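Local coordinates for ribosome inactivating type 1 protein (PDB 3MVG) that is a type 1 (single-chain) member of the ribosome-inactivating protein family, from Iris hollandica, at residues V33-L38 with E207-A211; T199-T203 with L244-L248. One frame throughout, in Å; residues are numbered along the deposited sequence.

Helix 201-210 serves both contacts: its first turn takes part in contact 2 and its last turn in contact 1, with the two centres about 10 Å apart. The contacts also touch directly. The hairpin meets the 244-248 loop through Pro-37 O, 2.8 Å from Leu-247 N, and the helix meets it through Gln-209 NE2, 2.8 Å from Leu-248 O, both probable hydrogen bonds, while Ile-36 CG2 packs 3.5 Å from Ala-245 C. Contact 2 is the more deeply placed: its Trp-201 side chain is about 5 Å from a bound glycerol, probably from the crystallisation liquor. Contact 1 lies farther from the chain centre, where the hairpin tip reaches the second subunit.

Contact 1: V33-L38 with E207-A211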
# COMPACT_ATOMS: atom_id res chain seq x y z
N VAL A 33 -0.14 -8.75 18.33
CA VAL A 33 -0.79 -7.78 19.22
C VAL A 33 -1.65 -6.86 18.35
O VAL A 33 -1.12 -6.16 17.47
CB VAL A 33 0.23 -6.96 20.05
CG1 VAL A 33 -0.49 -5.94 20.93
CG2 VAL A 33 1.09 -7.88 20.92
N HIS A 34 -2.96 -6.89 18.56
CA HIS A 34 -3.91 -6.15 17.70
C HIS A 34 -3.65 -6.38 16.21
O HIS A 34 -3.70 -5.46 15.40
CB HIS A 34 -3.89 -4.65 18.02
CG HIS A 34 -4.37 -4.33 19.40
ND1 HIS A 34 -5.70 -4.40 19.75
CD2 HIS A 34 -3.70 -3.94 20.51
CE1 HIS A 34 -5.83 -4.06 21.02
NE2 HIS A 34 -4.63 -3.78 21.50
N ASP A 35 -3.36 -7.64 15.88
CA ASP A 35 -3.14 -8.09 14.50
C ASP A 35 -1.89 -7.52 13.84
O ASP A 35 -1.79 -7.50 12.60
CB ASP A 35 -4.40 -7.89 13.64
CG ASP A 35 -5.52 -8.80 14.08
OD1 ASP A 35 -5.24 -9.92 14.56
OD2 ASP A 35 -6.69 -8.40 13.94
N ILE A 36 -0.95 -7.07 14.66
CA ILE A 36 0.37 -6.66 14.21
C ILE A 36 1.40 -7.58 14.87
O ILE A 36 1.32 -7.83 16.08
CB ILE A 36 0.68 -5.19 14.56
CG1 ILE A 36 -0.48 -4.28 14.14
CG2 ILE A 36 1.99 -4.74 13.90
CD1 ILE A 36 -0.29 -2.84 14.54
N PRO A 37 2.35 -8.11 14.09
CA PRO A 37 3.38 -8.97 14.68
C PRO A 37 4.24 -8.26 15.71
O PRO A 37 4.66 -7.11 15.51
CB PRO A 37 4.25 -9.35 13.48
CG PRO A 37 3.33 -9.27 12.32
CD PRO A 37 2.43 -8.11 12.61
N LEU A 38 4.49 -8.95 16.81
CA LEU A 38 5.37 -8.48 17.86
C LEU A 38 6.76 -9.04 17.62
O LEU A 38 6.93 -10.25 17.45
CB LEU A 38 4.85 -8.95 19.22
CG LEU A 38 5.56 -8.46 20.48
CD1 LEU A 38 5.42 -6.96 20.63
CD2 LEU A 38 4.97 -9.16 21.70
N GLU A 207 2.55 2.43 22.13
CA GLU A 207 1.15 2.81 22.29
C GLU A 207 0.21 1.67 21.90
O GLU A 207 -0.80 1.43 22.55
CB GLU A 207 0.80 4.09 21.53
CG GLU A 207 1.46 5.37 22.08
CD GLU A 207 1.16 5.61 23.55
OE1 GLU A 207 -0.01 5.44 23.97
OE2 GLU A 207 2.09 5.99 24.29
N VAL A 208 0.56 0.92 20.85
CA VAL A 208 -0.25 -0.24 20.48
C VAL A 208 -0.28 -1.27 21.62
O VAL A 208 -1.35 -1.82 21.94
CB VAL A 208 0.21 -0.86 19.14
CG1 VAL A 208 -0.44 -2.24 18.91
CG2 VAL A 208 -0.10 0.07 18.00
N GLN A 209 0.87 -1.51 22.24
CA GLN A 209 0.97 -2.51 23.31
C GLN A 209 0.28 -2.09 24.61
O GLN A 209 -0.18 -2.95 25.36
CB GLN A 209 2.42 -2.92 23.56
CG GLN A 209 2.96 -3.81 22.45
CD GLN A 209 4.46 -3.86 22.42
OE1 GLN A 209 5.08 -4.65 23.13
NE2 GLN A 209 5.07 -3.01 21.60
N ARG A 210 0.19 -0.78 24.86
CA ARG A 210 -0.41 -0.26 26.09
C ARG A 210 -1.86 0.17 25.92
O ARG A 210 -2.51 0.57 26.89
CB ARG A 210 0.40 0.93 26.60
CG ARG A 210 1.85 0.63 26.91
CD ARG A 210 2.48 1.79 27.65
NE ARG A 210 1.94 1.91 29.01
CZ ARG A 210 2.46 2.66 29.97
NH1 ARG A 210 3.56 3.38 29.75
NH2 ARG A 210 1.89 2.69 31.17
N ALA A 211 -2.38 0.09 24.70
CA ALA A 211 -3.73 0.58 24.41
C ALA A 211 -4.79 -0.16 25.21
O ALA A 211 -4.65 -1.35 25.50
CB ALA A 211 -4.02 0.48 22.93
O HOH W 1 -3.20 -3.13 23.75
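A tight two-residue beta hairpin packs here against the last turn of helix 201-210. Its type I' turn runs from Val-33 to Ile-36, closed by Val-33 N to Ile-36 O at 2.8 Å and Ile-36 N to Val-33 O at 3.0 Å; His-34 and Asp-35 take the left-handed backbone conformation that this turn requires. Val-208 is the apolar focus. With chi1 t, it brings CG1 to 4.2 Å from CG1 of Val-33, itself t. Ile-36, m,t in the conformer given, places CD1 4.4 Å from Val-208 CG1. His-34 and Val-208 both touch Val-235 of helix 235-240, so hairpin and helix share a third neighbour. Leu-38 (t,p) approaches from the flank and places CD1 3.4 Å from OE1 of Gln-209. The latter is m,t with chi3 at 85°, which leaves its amide hydrogen-bonded beyond the hairpin: NE2 to the carbonyls of Leu-248 and Ser-205, OE1 to the backbone N of Trp-250. At the turn, Asp-35 forms a salt bridge with Arg-184 of the second subunit. His-34, chi1 m, directs the CD2 edge of its ring at Val-208 O (3.5 Å). A water bridges the two segments, within hydrogen-bonding distance of His-34 NE2 at 2.7 Å and of Val-208 O and Ala-211 O, each at 2.9 Å.

Contact 2: T199-T203 with L244-L248; sequences TNWQT and LALLL
The indole of Trp-201 forms the apolar centre, with CB of Leu-248 (t,p) over one face of its six-membered ring: a CH-pi contact 3.8 Å from the centroid and 24° off the normal, CB lying 3.5 Å from Trp-201 CH2. Leu-244 (t,p) meets the ring edge, its CD1 3.6 Å from Trp-201 CD1. Trp-201 has chi1 t and chi2 61°, which sends the ring across to the loop. Asn-200, at phi/psi -100/15, separates helix 192-199 from helix 201-210, and Trp-201 opens the second, 201-203 being helical with phi/psi near -60/-47. The other segment is an irregular loop after helix 235-240; Ala-245 (-127/-11) bends it, and Leu-246 to Leu-248 are extended. Gln-202 and Leu-248 are the nearest residues in register, CA to CA 6.1 Å. In the ribosome-inactivating protein fold, Trp-201 probably corresponds to the active-site tryptophan, as in ricin A chain; it makes a cation-pi interaction with Arg-164. Farther out, Gln-202 extends (t,t) at the exposed surface, with NE2 3.7 Å from Leu-248 CD2. The backbone N of Leu-248 is hydrogen-bonded to the hydroxyl of Ser-205. At the ring's polar edge, Trp-201 NE1 donates to Leu-246 O over 2.9 Å, with an N-H...O angle of 149°.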
# COMPACT_ATOMS: atom_id res chain seq x y z
N THR A 199 10.66 8.04 12.58
CA THR A 199 11.06 8.53 13.91
C THR A 199 10.15 8.02 15.02
O THR A 199 10.58 7.87 16.17
CB THR A 199 11.07 10.09 13.92
OG1 THR A 199 11.92 10.57 12.87
CG2 THR A 199 11.53 10.66 15.26
N ASN A 200 8.89 7.76 14.68
CA ASN A 200 7.87 7.41 15.67
C ASN A 200 7.56 5.93 15.80
O ASN A 200 6.57 5.56 16.43
CB ASN A 200 6.60 8.22 15.41
CG ASN A 200 6.69 9.61 15.99
OD1 ASN A 200 6.51 9.80 17.19
ND2 ASN A 200 7.02 10.58 15.14
N TRP A 201 8.42 5.08 15.24
CA TRP A 201 8.16 3.64 15.28
C TRP A 201 8.08 3.08 16.69
O TRP A 201 7.14 2.35 17.00
CB TRP A 201 9.20 2.88 14.46
CG TRP A 201 8.94 1.40 14.43
CD1 TRP A 201 7.83 0.77 13.92
CD2 TRP A 201 9.80 0.38 14.93
NE1 TRP A 201 7.97 -0.59 14.07
CE2 TRP A 201 9.16 -0.85 14.68
CE3 TRP A 201 11.06 0.39 15.54
CZ2 TRP A 201 9.75 -2.07 15.03
CZ3 TRP A 201 11.63 -0.81 15.89
CH2 TRP A 201 10.98 -2.03 15.63
N GLN A 202 9.04 3.41 17.54
CA GLN A 202 9.01 2.94 18.92
C GLN A 202 7.77 3.47 19.65
O GLN A 202 7.06 2.70 20.32
CB GLN A 202 10.29 3.27 19.69
CG GLN A 202 10.15 3.00 21.19
CD GLN A 202 11.45 3.00 21.96
OE1 GLN A 202 11.44 2.93 23.19
NE2 GLN A 202 12.57 3.02 21.25
N THR A 203 7.49 4.76 19.49
CA THR A 203 6.35 5.38 20.16
C THR A 203 5.04 4.71 19.75
O THR A 203 4.22 4.35 20.61
CB THR A 203 6.31 6.89 19.88
OG1 THR A 203 7.47 7.50 20.46
CG2 THR A 203 5.06 7.53 20.46
N LEU A 244 1.45 0.35 10.22
CA LEU A 244 2.36 -0.21 11.22
C LEU A 244 2.29 -1.74 11.13
O LEU A 244 1.22 -2.32 11.27
CB LEU A 244 2.00 0.29 12.61
CG LEU A 244 2.87 -0.21 13.76
CD1 LEU A 244 4.31 0.24 13.61
CD2 LEU A 244 2.27 0.29 15.08
N ALA A 245 3.44 -2.38 10.90
CA ALA A 245 3.45 -3.77 10.44
C ALA A 245 4.31 -4.69 11.27
O ALA A 245 4.26 -5.91 11.09
CB ALA A 245 3.88 -3.84 8.97
N LEU A 246 5.12 -4.11 12.15
CA LEU A 246 5.93 -4.83 13.13
C LEU A 246 5.98 -3.97 14.37
O LEU A 246 6.06 -2.75 14.26
CB LEU A 246 7.37 -5.03 12.64
CG LEU A 246 7.61 -5.83 11.36
CD1 LEU A 246 9.05 -5.71 10.93
CD2 LEU A 246 7.22 -7.28 11.56
N LEU A 247 5.96 -4.61 15.54
CA LEU A 247 6.01 -3.87 16.80
C LEU A 247 7.30 -4.13 17.55
O LEU A 247 7.66 -5.28 17.81
CB LEU A 247 4.85 -4.27 17.72
CG LEU A 247 3.43 -4.15 17.19
CD1 LEU A 247 2.49 -4.79 18.18
CD2 LEU A 247 3.04 -2.71 16.92
N LEU A 248 7.99 -3.04 17.91
CA LEU A 248 9.12 -3.13 18.84
C LEU A 248 8.57 -3.55 20.21
O LEU A 248 7.74 -2.83 20.77
CB LEU A 248 9.84 -1.79 18.94
CG LEU A 248 11.07 -1.77 19.85
CD1 LEU A 248 12.19 -2.63 19.27
CD2 LEU A 248 11.54 -0.34 20.02